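PDB 2BEJ: segregation protein from Thermus thermophilus, which hydrolyses ATP and binds double-stranded DNA cooperatively in an ATP-dependent way, probably to partition chromosomes. Local coordinates for residues G60-L65 against P87-A92; L53-E58 against L73-D78; V176-G181 against I206-R211; V18-T23 against V138-A143. All coordinates share one frame; numbering follows the deposited sequence.

Contact 1. Residues G60-L65 against P87-A92; sequences GVYHLL and PDLVGA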
loop_
_atom_site.group_PDB
_atom_site.type_symbol
_atom_site.label_atom_id
_atom_site.label_comp_id
_atom_site.label_asym_id
_atom_site.label_seq_id
_atom_site.Cartn_x
_atom_site.Cartn_y
_atom_site.Cartn_z
ATOM N N GLY A 60 24.120 8.183 26.243
ATOM C CA GLY A 60 23.441 8.202 24.947
ATOM C C GLY A 60 23.756 9.424 24.108
ATOM O O GLY A 60 24.909 9.859 24.034
ATOM N N VAL A 61 22.716 9.979 23.488
ATOM C CA VAL A 61 22.822 11.150 22.612
ATOM C C VAL A 61 23.490 12.348 23.315
ATOM O O VAL A 61 24.308 13.051 22.711
ATOM C CB VAL A 61 21.429 11.547 22.037
ATOM C CG1 VAL A 61 21.532 12.754 21.110
ATOM C CG2 VAL A 61 20.804 10.373 21.297
ATOM N N TYR A 62 23.148 12.561 24.587
ATOM C CA TYR A 62 23.739 13.644 25.386
ATOM C C TYR A 62 25.255 13.568 25.315
ATOM O O TYR A 62 25.925 14.570 25.060
ATOM C CB TYR A 62 23.287 13.551 26.847
ATOM C CG TYR A 62 23.384 14.849 27.619
ATOM C CD1 TYR A 62 24.492 15.140 28.407
ATOM C CD2 TYR A 62 22.355 15.785 27.565
ATOM C CE1 TYR A 62 24.568 16.341 29.123
ATOM C CE2 TYR A 62 22.422 16.977 28.270
ATOM C CZ TYR A 62 23.524 17.254 29.043
ATOM O OH TYR A 62 23.567 18.443 29.735
ATOM N N HIS A 63 25.773 12.355 25.510
ATOM C CA HIS A 63 27.202 12.088 25.537
ATOM C C HIS A 63 27.840 12.101 24.146
ATOM O O HIS A 63 29.048 12.281 24.021
ATOM C CB HIS A 63 27.464 10.767 26.268
ATOM C CG HIS A 63 26.991 10.769 27.691
ATOM N ND1 HIS A 63 27.856 10.729 28.765
ATOM C CD2 HIS A 63 25.743 10.839 28.217
ATOM C CE1 HIS A 63 27.162 10.763 29.890
ATOM N NE2 HIS A 63 25.878 10.834 29.585
ATOM N N LEU A 64 27.025 11.904 23.107
ATOM C CA LEU A 64 27.496 12.020 21.724
ATOM C C LEU A 64 27.769 13.486 21.377
ATOM O O LEU A 64 28.725 13.796 20.662
ATOM C CB LEU A 64 26.475 11.420 20.749
ATOM C CG LEU A 64 26.823 11.431 19.255
ATOM C CD1 LEU A 64 27.638 10.197 18.867
ATOM C CD2 LEU A 64 25.562 11.533 18.417
ATOM N N LEU A 65 26.924 14.375 21.897
ATOM C CA LEU A 65 27.024 15.810 21.625
ATOM C C LEU A 65 28.191 16.471 22.381
ATOM O O LEU A 65 28.694 17.516 21.961
ATOM C CB LEU A 65 25.695 16.519 21.931
ATOM C CG LEU A 65 24.439 16.133 21.130
ATOM C CD1 LEU A 65 23.189 16.670 21.811
ATOM C CD2 LEU A 65 24.501 16.597 19.669
ATOM N N PRO A 87 18.257 10.026 30.756
ATOM C CA PRO A 87 17.558 11.067 31.527
ATOM C C PRO A 87 18.281 12.421 31.609
ATOM O O PRO A 87 17.713 13.393 32.116
ATOM C CB PRO A 87 17.425 10.445 32.926
ATOM C CG PRO A 87 18.422 9.337 32.963
ATOM C CD PRO A 87 18.494 8.821 31.571
ATOM N N ASP A 88 19.514 12.476 31.108
ATOM C CA ASP A 88 20.270 13.722 31.038
ATOM C C ASP A 88 19.872 14.590 29.845
ATOM O O ASP A 88 19.916 15.816 29.939
ATOM C CB ASP A 88 21.774 13.438 30.977
ATOM C CG ASP A 88 22.259 12.577 32.133
ATOM O OD1 ASP A 88 22.854 11.507 31.863
ATOM O OD2 ASP A 88 22.047 12.962 33.303
ATOM N N LEU A 89 19.472 13.952 28.738
ATOM C CA LEU A 89 19.265 14.621 27.444
ATOM C C LEU A 89 18.577 15.988 27.530
ATOM O O LEU A 89 18.938 16.920 26.801
ATOM C CB LEU A 89 18.522 13.699 26.460
ATOM C CG LEU A 89 18.434 14.111 24.983
ATOM C CD1 LEU A 89 19.813 14.242 24.334
ATOM C CD2 LEU A 89 17.561 13.142 24.194
ATOM N N VAL A 90 17.597 16.095 28.425
ATOM C CA VAL A 90 16.885 17.352 28.689
ATOM C C VAL A 90 17.826 18.555 28.856
ATOM O O VAL A 90 17.484 19.673 28.465
ATOM C CB VAL A 90 15.980 17.251 29.949
ATOM C CG1 VAL A 90 14.828 18.243 29.857
ATOM C CG2 VAL A 90 15.434 15.836 30.131
ATOM N N GLY A 91 19.007 18.317 29.424
ATOM C CA GLY A 91 19.982 19.383 29.700
ATOM C C GLY A 91 20.805 19.854 28.509
ATOM O O GLY A 91 21.760 20.627 28.672
ATOM N N ALA A 92 20.445 19.370 27.319
ATOM C CA ALA A 92 21.065 19.796 26.062
ATOM C C ALA A 92 20.146 20.753 25.300
ATOM O O ALA A 92 20.601 21.532 24.460
ATOM C CB ALA A 92 21.405 18.599 25.201
#
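Y62 lays its aromatic ring against the turn formed by D88 to A92, and it gives the largest single share of the buried surface. With CG anti to the backbone N (chi1 -158°), the ring reaches out from helix 61-65 to the other segment. One of its faces takes a CH-pi contact from D88: CB sits 4.1 Å from the centroid of the Y62 ring, 14° off the ring normal. The carboxylate of D88 is turned well away from the plane of that ring. At the ring's edge lies the peptide between G91 and A92.

Apolar contacts surround the ring contact. CE2 of Y62 touches CB of A92 at 3.6 Å, and L65 brings CD1 to the same methyl, more loosely. L89 bends its CD1 back toward the helix, where it meets CB of V61 at 3.9 Å. V61 also rests on L83 of strand 80-83.

OH of Y62 gives a weak hydrogen bond to O of G91, 3.0 Å long. OD1 of D88 lies near the plane of the H63 imidazole, at its edge and 3.8 Å from NE2, with no hydrogen bond assigned; ND1 of H63 bonds weakly to E68. The contact is therefore chiefly apolar and aromatic, a short helix packed on a loop through one tyrosine, with its hydroxyl tied weakly to the backbone.

Contact 2. Residues L53-E58 against L73-D78; sequences LGVRAE and LVHPVD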
loop_
_atom_site.group_PDB
_atom_site.type_symbol
_atom_site.label_atom_id
_atom_site.label_comp_id
_atom_site.label_asym_id
_atom_site.label_seq_id
_atom_site.Cartn_x
_atom_site.Cartn_y
_atom_site.Cartn_z
ATOM N N LEU A 53 12.640 -0.681 23.586
ATOM C CA LEU A 53 13.576 -1.694 23.117
ATOM C C LEU A 53 14.210 -2.511 24.261
ATOM O O LEU A 53 15.071 -3.366 24.021
ATOM C CB LEU A 53 14.626 -1.065 22.192
ATOM C CG LEU A 53 14.115 -0.671 20.795
ATOM C CD1 LEU A 53 15.174 0.068 19.999
ATOM C CD2 LEU A 53 13.625 -1.894 20.026
ATOM N N GLY A 54 13.769 -2.242 25.492
ATOM C CA GLY A 54 14.172 -3.014 26.670
ATOM C C GLY A 54 15.501 -2.583 27.259
ATOM O O GLY A 54 16.090 -3.290 28.080
ATOM N N VAL A 55 15.962 -1.405 26.855
ATOM C CA VAL A 55 17.309 -0.966 27.172
ATOM C C VAL A 55 17.312 0.110 28.253
ATOM O O VAL A 55 16.498 1.041 28.234
ATOM C CB VAL A 55 18.059 -0.516 25.880
ATOM C CG1 VAL A 55 19.231 0.412 26.185
ATOM C CG2 VAL A 55 18.532 -1.733 25.104
ATOM N N ARG A 56 18.218 -0.052 29.214
ATOM C CA ARG A 56 18.496 0.986 30.193
ATOM C C ARG A 56 19.921 1.503 30.018
ATOM O O ARG A 56 20.895 0.756 30.190
ATOM C CB ARG A 56 18.256 0.483 31.623
ATOM C CG ARG A 56 16.857 0.787 32.180
ATOM C CD ARG A 56 16.441 2.251 31.944
ATOM N NE ARG A 56 16.125 2.950 33.194
ATOM C CZ ARG A 56 15.821 4.246 33.283
ATOM N NH1 ARG A 56 15.560 4.783 34.476
ATOM N NH2 ARG A 56 15.779 5.012 32.192
ATOM N N ALA A 57 20.027 2.787 29.668
ATOM C CA ALA A 57 21.315 3.409 29.386
ATOM C C ALA A 57 21.685 4.495 30.387
ATOM O O ALA A 57 20.818 5.200 30.920
ATOM C CB ALA A 57 21.331 3.972 27.982
ATOM N N GLU A 58 22.986 4.617 30.630
ATOM C CA GLU A 58 23.540 5.735 31.383
ATOM C C GLU A 58 24.101 6.781 30.427
ATOM O O GLU A 58 24.179 7.971 30.759
ATOM C CB GLU A 58 24.643 5.251 32.314
ATOM C CG GLU A 58 24.252 5.215 33.774
ATOM C CD GLU A 58 25.465 5.154 34.675
ATOM O OE1 GLU A 58 26.194 4.138 34.615
ATOM O OE2 GLU A 58 25.690 6.120 35.435
ATOM N N LEU A 73 28.737 4.047 22.510
ATOM C CA LEU A 73 27.455 4.557 23.015
ATOM C C LEU A 73 26.256 3.745 22.505
ATOM O O LEU A 73 25.190 3.749 23.127
ATOM C CB LEU A 73 27.279 6.041 22.666
ATOM C CG LEU A 73 28.168 7.088 23.360
ATOM C CD1 LEU A 73 27.969 8.463 22.736
ATOM C CD2 LEU A 73 27.924 7.153 24.860
ATOM N N VAL A 74 26.435 3.046 21.384
ATOM C CA VAL A 74 25.335 2.303 20.757
ATOM C C VAL A 74 25.107 0.933 21.400
ATOM O O VAL A 74 26.040 0.311 21.917
ATOM C CB VAL A 74 25.500 2.157 19.208
ATOM C CG1 VAL A 74 25.580 3.527 18.538
ATOM C CG2 VAL A 74 26.711 1.292 18.846
ATOM N N HIS A 75 23.855 0.479 21.361
ATOM C CA HIS A 75 23.456 -0.810 21.916
ATOM C C HIS A 75 22.887 -1.703 20.820
ATOM O O HIS A 75 21.946 -1.298 20.131
ATOM C CB HIS A 75 22.391 -0.621 22.997
ATOM C CG HIS A 75 22.921 -0.096 24.293
ATOM N ND1 HIS A 75 23.401 1.190 24.439
ATOM C CD2 HIS A 75 23.025 -0.679 25.511
ATOM C CE1 HIS A 75 23.786 1.374 25.690
ATOM N NE2 HIS A 75 23.569 0.255 26.361
ATOM N N PRO A 76 23.451 -2.919 20.654
ATOM C CA PRO A 76 22.905 -3.862 19.678
ATOM C C PRO A 76 21.490 -4.308 20.059
ATOM O O PRO A 76 21.272 -4.806 21.164
ATOM C CB PRO A 76 23.887 -5.042 19.723
ATOM C CG PRO A 76 24.568 -4.931 21.047
ATOM C CD PRO A 76 24.624 -3.467 21.364
ATOM N N VAL A 77 20.542 -4.103 19.149
ATOM C CA VAL A 77 19.135 -4.429 19.377
ATOM C C VAL A 77 18.547 -4.998 18.092
ATOM O O VAL A 77 18.602 -4.347 17.049
ATOM C CB VAL A 77 18.301 -3.171 19.773
ATOM C CG1 VAL A 77 16.809 -3.492 19.787
ATOM C CG2 VAL A 77 18.727 -2.632 21.111
ATOM N N ASP A 78 18.008 -6.216 18.181
ATOM C CA ASP A 78 17.237 -6.862 17.105
ATOM C C ASP A 78 17.837 -6.709 15.695
ATOM O O ASP A 78 17.110 -6.489 14.714
ATOM C CB ASP A 78 15.777 -6.371 17.136
ATOM C CG ASP A 78 14.836 -7.251 16.312
ATOM O OD1 ASP A 78 13.916 -6.701 15.669
ATOM O OD2 ASP A 78 15.009 -8.486 16.301
#
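L53 starts the contact by setting its isobutyl group against V77: CD2 lies 3.6 Å from CG1 of V77, and CD1 touches the same methyl. G54 then turns the chain out of helix 48-52 in a Schellman motif, its phi positive. V55 straddles two partners. Its CG1, anti to the backbone N (chi1 159°), stands over one face of the H75 imidazole in a CH-pi contact, 4.2 Å from the centroid and 19° off the ring normal; CG2 meets CG2 of V77 at 4.1 Å. A57 adds its methyl near CE1 of H75, 4.2 Å from CB. H75 itself gives a weak hydrogen bond from ND1 to O of L73 within its own segment. No hydrogen bond joins the two segments; only side chains meet between the loop and strand 75-77, an outermost strand of the sheet in this chain. L53 also packs on I25 of helix 20-33, L40 of strand 38-42 and F80 and L82 of strand 80-83.

Contact 3. Residues V176-G181 against I206-R211; sequences VTMYDG and IPRNVR. With ADP (adenosine-5'-diphosphate), chain B.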
loop_
_atom_site.group_PDB
_atom_site.type_symbol
_atom_site.label_atom_id
_atom_site.label_comp_id
_atom_site.label_asym_id
_atom_site.label_seq_id
_atom_site.Cartn_x
_atom_site.Cartn_y
_atom_site.Cartn_z
ATOM N N VAL A 176 -0.129 6.918 7.489
ATOM C CA VAL A 176 -1.337 6.731 8.297
ATOM C C VAL A 176 -1.093 5.576 9.273
ATOM O O VAL A 176 -0.814 4.451 8.858
ATOM C CB VAL A 176 -2.584 6.464 7.415
ATOM C CG1 VAL A 176 -3.845 6.336 8.274
ATOM C CG2 VAL A 176 -2.749 7.553 6.355
ATOM N N THR A 177 -1.163 5.881 10.568
ATOM C CA THR A 177 -0.920 4.921 11.638
ATOM C C THR A 177 -2.177 4.741 12.488
ATOM O O THR A 177 -3.075 5.579 12.448
ATOM C CB THR A 177 0.228 5.386 12.602
ATOM O OG1 THR A 177 -0.155 6.603 13.260
ATOM C CG2 THR A 177 1.513 5.614 11.850
ATOM N N MET A 178 -2.219 3.652 13.257
ATOM C CA MET A 178 -3.344 3.339 14.160
ATOM C C MET A 178 -4.692 3.437 13.451
ATOM O O MET A 178 -5.665 3.961 13.998
ATOM C CB MET A 178 -3.334 4.246 15.392
ATOM C CG MET A 178 -2.026 4.263 16.105
ATOM S SD MET A 178 -2.084 5.311 17.548
ATOM C CE MET A 178 -0.491 6.095 17.406
ATOM N N TYR A 179 -4.732 2.922 12.224
ATOM C CA TYR A 179 -5.937 2.916 11.424
ATOM C C TYR A 179 -6.898 1.930 12.077
ATOM O O TYR A 179 -6.625 0.730 12.135
ATOM C CB TYR A 179 -5.571 2.499 9.990
ATOM C CG TYR A 179 -6.723 2.391 8.997
ATOM C CD1 TYR A 179 -6.915 3.362 8.019
ATOM C CD2 TYR A 179 -7.587 1.300 9.014
ATOM C CE1 TYR A 179 -7.945 3.244 7.070
ATOM C CE2 TYR A 179 -8.623 1.180 8.093
ATOM C CZ TYR A 179 -8.798 2.155 7.121
ATOM O OH TYR A 179 -9.823 2.033 6.202
ATOM N N ASP A 180 -8.006 2.451 12.598
ATOM C CA ASP A 180 -8.995 1.642 13.306
ATOM C C ASP A 180 -9.945 1.016 12.294
ATOM O O ASP A 180 -10.754 1.703 11.676
ATOM C CB ASP A 180 -9.760 2.493 14.337
ATOM C CG ASP A 180 -10.485 1.649 15.388
ATOM O OD1 ASP A 180 -11.142 0.654 15.041
ATOM O OD2 ASP A 180 -10.409 1.994 16.585
ATOM N N GLY A 181 -9.826 -0.291 12.120
ATOM C CA GLY A 181 -10.647 -1.027 11.162
ATOM C C GLY A 181 -12.102 -1.242 11.569
ATOM O O GLY A 181 -12.903 -1.702 10.756
ATOM N N ILE A 206 -0.705 1.561 8.695
ATOM C CA ILE A 206 -0.462 0.757 9.882
ATOM C C ILE A 206 -1.768 0.604 10.679
ATOM O O ILE A 206 -2.316 1.596 11.162
ATOM C CB ILE A 206 0.654 1.386 10.795
ATOM C CG1 ILE A 206 1.912 1.758 9.984
ATOM C CG2 ILE A 206 0.944 0.481 11.998
ATOM C CD1 ILE A 206 2.631 0.594 9.315
ATOM N N PRO A 207 -2.252 -0.641 10.833
ATOM C CA PRO A 207 -3.491 -0.901 11.562
ATOM C C PRO A 207 -3.315 -0.659 13.051
ATOM O O PRO A 207 -2.236 -0.901 13.603
ATOM C CB PRO A 207 -3.747 -2.396 11.308
ATOM C CG PRO A 207 -2.367 -2.967 11.069
ATOM C CD PRO A 207 -1.618 -1.885 10.349
ATOM N N ARG A 208 -4.361 -0.151 13.690
ATOM C CA ARG A 208 -4.437 -0.196 15.145
ATOM C C ARG A 208 -4.571 -1.669 15.512
ATOM O O ARG A 208 -5.485 -2.361 15.043
ATOM C CB ARG A 208 -5.617 0.625 15.681
ATOM C CG ARG A 208 -5.708 0.668 17.223
ATOM C CD ARG A 208 -6.388 1.942 17.728
ATOM N NE ARG A 208 -5.944 2.303 19.081
ATOM C CZ ARG A 208 -5.067 3.270 19.368
ATOM N NH1 ARG A 208 -4.522 4.006 18.403
ATOM N NH2 ARG A 208 -4.729 3.515 20.634
ATOM N N ASN A 209 -3.638 -2.142 16.336
ATOM C CA ASN A 209 -3.568 -3.540 16.715
ATOM C C ASN A 209 -2.941 -3.689 18.103
ATOM O O ASN A 209 -1.905 -3.090 18.396
ATOM C CB ASN A 209 -2.778 -4.321 15.662
ATOM C CG ASN A 209 -2.719 -5.803 15.953
ATOM O OD1 ASN A 209 -1.730 -6.291 16.495
ATOM N ND2 ASN A 209 -3.779 -6.528 15.602
ATOM N N VAL A 210 -3.594 -4.481 18.953
ATOM C CA VAL A 210 -3.161 -4.706 20.329
ATOM C C VAL A 210 -1.700 -5.159 20.453
ATOM O O VAL A 210 -0.985 -4.723 21.354
ATOM C CB VAL A 210 -4.133 -5.671 21.088
ATOM C CG1 VAL A 210 -3.972 -7.124 20.632
ATOM C CG2 VAL A 210 -3.950 -5.553 22.590
ATOM N N ARG A 211 -1.258 -6.017 19.541
ATOM C CA ARG A 211 0.110 -6.526 19.575
ATOM C C ARG A 211 1.166 -5.429 19.418
ATOM O O ARG A 211 2.233 -5.515 20.032
ATOM C CB ARG A 211 0.302 -7.642 18.542
ATOM C CG ARG A 211 -0.450 -8.927 18.887
ATOM C CD ARG A 211 0.249 -9.661 20.015
ATOM N NE ARG A 211 -0.461 -10.846 20.486
ATOM C CZ ARG A 211 -0.564 -11.990 19.812
ATOM N NH1 ARG A 211 -0.035 -12.117 18.595
ATOM N NH2 ARG A 211 -1.221 -13.010 20.354
HETATM P PB ADP B . 4.733 8.983 19.463
HETATM O O1B ADP B . 6.132 8.443 19.550
HETATM O O2B ADP B . 4.409 9.675 18.161
HETATM O O3B ADP B . 4.342 9.791 20.676
HETATM P PA ADP B . 4.169 6.204 19.963
HETATM O O1A ADP B . 5.083 6.251 21.165
HETATM O O2A ADP B . 4.681 5.445 18.767
HETATM O O3A ADP B . 3.750 7.704 19.511
HETATM O "O5'" ADP B . 2.751 5.606 20.353
HETATM C "C5'" ADP B . 1.999 6.075 21.472
HETATM C "C4'" ADP B . 1.256 4.876 22.051
HETATM O "O4'" ADP B . 0.361 4.332 21.067
HETATM C "C3'" ADP B . 2.236 3.771 22.410
HETATM O "O3'" ADP B . 1.790 3.101 23.595
HETATM C "C2'" ADP B . 2.138 2.796 21.260
HETATM O "O2'" ADP B . 2.433 1.466 21.690
HETATM C "C1'" ADP B . 0.708 2.969 20.770
HETATM N N9 ADP B . 0.616 2.669 19.314
HETATM C C8 ADP B . 1.377 3.195 18.329
HETATM N N7 ADP B . 1.030 2.692 17.118
HETATM C C5 ADP B . 0.022 1.825 17.318
HETATM C C6 ADP B . -0.828 0.949 16.472
HETATM N N6 ADP B . -0.664 0.894 15.129
HETATM N N1 ADP B . -1.773 0.201 17.085
HETATM C C2 ADP B . -1.965 0.242 18.420
HETATM N N3 ADP B . -1.235 1.015 19.247
HETATM C C4 ADP B . -0.249 1.819 18.767
HETATM O O HOH W 1 -7.892 -2.040 13.523
#
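V176 and I206 open a run of three backbone hydrogen bonds between the end of strand 170-177 and the chain leading to helix 210-214. N of I206 gives to O of V176 (2.9 Å), and O of I206 accepts from N of Y179 (3.0 Å), both donors lying in the carbonyl planes. N of R208 returns to O of Y179 at 2.9 Å, but from 52° out of the carbonyl plane. Water 1 joins N of G181 to O of R208. OG1 of T177 bonds to O of V18, and D180 forms a salt bridge with R182. Adenine N6 gives a nearly straight bond to O of P207 (2.8 Å), and N1 accepts from N of N209 (3.1 Å). M178 lies against the base, CG 3.4 Å from C5 of ADP, while CA of R208 comes 3.3 Å from N1. With alanine in place of M178, the adenine would probably lose the CG and CE contacts along C5, N7 and C8. This is the adenine pocket, where backbone atoms recognise the base.

Contact 4. Residues V18-T23 against V138-A143; sequences VGKTTT and VVPVQA. With MG (magnesium ion), chain C; ADP (adenosine-5'-diphosphate), chain B.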
loop_
_atom_site.group_PDB
_atom_site.type_symbol
_atom_site.label_atom_id
_atom_site.label_comp_id
_atom_site.label_asym_id
_atom_site.label_seq_id
_atom_site.Cartn_x
_atom_site.Cartn_y
_atom_site.Cartn_z
ATOM N N VAL A 18 1.211 9.672 18.231
ATOM C CA VAL A 18 0.797 9.492 16.845
ATOM C C VAL A 18 1.559 8.370 16.108
ATOM O O VAL A 18 1.229 8.037 14.968
ATOM C CB VAL A 18 0.913 10.810 16.054
ATOM C CG1 VAL A 18 -0.204 11.775 16.425
ATOM C CG2 VAL A 18 2.252 11.432 16.299
ATOM N N GLY A 19 2.567 7.791 16.756
ATOM C CA GLY A 19 3.230 6.596 16.230
ATOM C C GLY A 19 4.642 6.773 15.698
ATOM O O GLY A 19 5.143 5.892 14.983
ATOM N N LYS A 20 5.288 7.887 16.060
ATOM C CA LYS A 20 6.686 8.157 15.691
ATOM C C LYS A 20 7.618 7.067 16.216
ATOM O O LYS A 20 8.363 6.442 15.455
ATOM C CB LYS A 20 7.163 9.514 16.243
ATOM C CG LYS A 20 6.579 10.751 15.592
ATOM C CD LYS A 20 7.189 12.061 16.147
ATOM C CE LYS A 20 6.849 12.330 17.627
ATOM N NZ LYS A 20 5.376 12.482 17.885
ATOM N N THR A 21 7.585 6.854 17.531
ATOM C CA THR A 21 8.451 5.863 18.173
ATOM C C THR A 21 8.171 4.448 17.634
ATOM O O THR A 21 9.102 3.717 17.257
ATOM C CB THR A 21 8.321 5.931 19.716
ATOM O OG1 THR A 21 8.828 7.195 20.180
ATOM C CG2 THR A 21 9.088 4.818 20.392
ATOM N N THR A 22 6.895 4.074 17.585
ATOM C CA THR A 22 6.485 2.765 17.027
ATOM C C THR A 22 7.014 2.553 15.593
ATOM O O THR A 22 7.479 1.455 15.224
ATOM C CB THR A 22 4.940 2.594 17.087
ATOM O OG1 THR A 22 4.471 2.861 18.424
ATOM C CG2 THR A 22 4.504 1.166 16.664
ATOM N N THR A 23 6.972 3.611 14.795
ATOM C CA THR A 23 7.408 3.524 13.401
ATOM C C THR A 23 8.930 3.454 13.342
ATOM O O THR A 23 9.492 2.656 12.584
ATOM C CB THR A 23 6.812 4.689 12.557
ATOM O OG1 THR A 23 5.380 4.586 12.577
ATOM C CG2 THR A 23 7.296 4.641 11.100
ATOM N N VAL A 138 9.533 11.171 7.595
ATOM C CA VAL A 138 8.291 10.428 7.651
ATOM C C VAL A 138 7.428 11.050 8.733
ATOM O O VAL A 138 7.882 11.269 9.863
ATOM C CB VAL A 138 8.522 8.909 7.875
ATOM C CG1 VAL A 138 7.186 8.163 8.142
ATOM C CG2 VAL A 138 9.235 8.302 6.669
ATOM N N VAL A 139 6.199 11.395 8.355
ATOM C CA VAL A 139 5.259 12.064 9.250
ATOM C C VAL A 139 4.107 11.094 9.558
ATOM O O VAL A 139 3.225 10.888 8.725
ATOM C CB VAL A 139 4.728 13.389 8.619
ATOM C CG1 VAL A 139 3.835 14.167 9.594
ATOM C CG2 VAL A 139 5.883 14.256 8.143
ATOM N N PRO A 140 4.138 10.461 10.743
ATOM C CA PRO A 140 3.010 9.618 11.148
ATOM C C PRO A 140 1.792 10.464 11.527
ATOM O O PRO A 140 1.936 11.480 12.212
ATOM C CB PRO A 140 3.532 8.866 12.385
ATOM C CG PRO A 140 4.998 9.215 12.513
ATOM C CD PRO A 140 5.217 10.483 11.748
ATOM N N VAL A 141 0.610 10.047 11.085
ATOM C CA VAL A 141 -0.635 10.719 11.446
ATOM C C VAL A 141 -1.725 9.678 11.690
ATOM O O VAL A 141 -1.751 8.648 11.013
ATOM C CB VAL A 141 -1.115 11.731 10.348
ATOM C CG1 VAL A 141 -0.072 12.783 10.088
ATOM C CG2 VAL A 141 -1.464 11.030 9.041
ATOM N N GLN A 142 -2.611 9.937 12.654
ATOM C CA GLN A 142 -3.833 9.144 12.788
ATOM C C GLN A 142 -4.776 9.508 11.672
ATOM O O GLN A 142 -4.808 10.658 11.241
ATOM C CB GLN A 142 -4.566 9.435 14.099
ATOM C CG GLN A 142 -4.210 8.533 15.244
ATOM C CD GLN A 142 -3.078 9.094 16.044
ATOM O OE1 GLN A 142 -1.945 9.094 15.583
ATOM N NE2 GLN A 142 -3.376 9.610 17.244
ATOM N N ALA A 143 -5.563 8.537 11.219
ATOM C CA ALA A 143 -6.650 8.819 10.300
ATOM C C ALA A 143 -7.808 9.452 11.080
ATOM O O ALA A 143 -8.873 8.852 11.233
ATOM C CB ALA A 143 -7.097 7.555 9.579
HETATM MG MG MG C . 8.023 9.046 20.437
HETATM P PB ADP B . 4.733 8.983 19.463
HETATM O O1B ADP B . 6.132 8.443 19.550
HETATM O O2B ADP B . 4.409 9.675 18.161
HETATM O O3B ADP B . 4.342 9.791 20.676
HETATM P PA ADP B . 4.169 6.204 19.963
HETATM O O1A ADP B . 5.083 6.251 21.165
HETATM O O2A ADP B . 4.681 5.445 18.767
HETATM O O3A ADP B . 3.750 7.704 19.511
HETATM O "O5'" ADP B . 2.751 5.606 20.353
HETATM C "C5'" ADP B . 1.999 6.075 21.472
HETATM C "C4'" ADP B . 1.256 4.876 22.051
HETATM O "O4'" ADP B . 0.361 4.332 21.067
HETATM C "C3'" ADP B . 2.236 3.771 22.410
HETATM O "O3'" ADP B . 1.790 3.101 23.595
HETATM C "C2'" ADP B . 2.138 2.796 21.260
HETATM O "O2'" ADP B . 2.433 1.466 21.690
HETATM C "C1'" ADP B . 0.708 2.969 20.770
HETATM N N9 ADP B . 0.616 2.669 19.314
HETATM C C8 ADP B . 1.377 3.195 18.329
HETATM N N7 ADP B . 1.030 2.692 17.118
HETATM C C5 ADP B . 0.022 1.825 17.318
HETATM C C6 ADP B . -0.828 0.949 16.472
HETATM N N6 ADP B . -0.664 0.894 15.129
HETATM N N1 ADP B . -1.773 0.201 17.085
HETATM C C2 ADP B . -1.965 0.242 18.420
HETATM N N3 ADP B . -1.235 1.015 19.247
HETATM C C4 ADP B . -0.249 1.819 18.767
HETATM O O HOH W 2 9.688 9.322 22.085
HETATM O O HOH W 3 6.686 10.566 21.492
HETATM O O HOH W 4 9.055 9.974 19.107
HETATM O O HOH W 5 7.087 8.082 21.892
#
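The P-loop of this ATPase, running into helix 20-33, packs here on strand 136-142. P140 crosses K20 at about a right angle, its CG 3.8 Å from CG of K20, while its CB lies 3.6 Å from O of V18. Q142, bent at chi2 (91°), folds its amide back to V18 and brings OE1 close to CA and 3.3 Å from CG1 of V18, with no hydrogen bond made. The same loop grips ADP. O2B accepts from the backbone N of V18, G19 and K20, and from NZ of K20 at 3.0 Å; the K20 chain curls at chi3 and chi4 to bring that ammonium round, and NZ also bonds to O of K15. A methionine in place of K20 would probably leave O2B without its charged partner and O of K15 without its donor. N and OG1 of T22 both hold O2A, OG1 at 2.6 Å. OG1 of T21 binds magnesium at 2.0 Å, with O1B of ADP and four waters completing six ligands. T23 gives N and OG1 to O of G19, from opposite faces of that carbonyl. Together with K15, this is the deviant Walker A motif of ParA-type P-loop NTPases.

How the contacts relate
From the N terminus, the chain first passes 18-23, which waits until 138-143 to close contact 4, the longest loop of the four. Contacts 1 and 2 both lie nested within it. They cross each other: 53-58 and 60-65 come first, then 73-78 closes contact 2 and 87-92 closes contact 1. The two touch where L73 packs against helix 61-65, joining this region to the 75-77 edge of the sheet. Contact 3 follows in series, 176-181 pairing with 206-211 at the end of the other edge strand, 170-177. It meets contact 4 through neighbouring strands 136-142 and 170-177, with T177 reaching V18, and the two grip opposite ends of ADP.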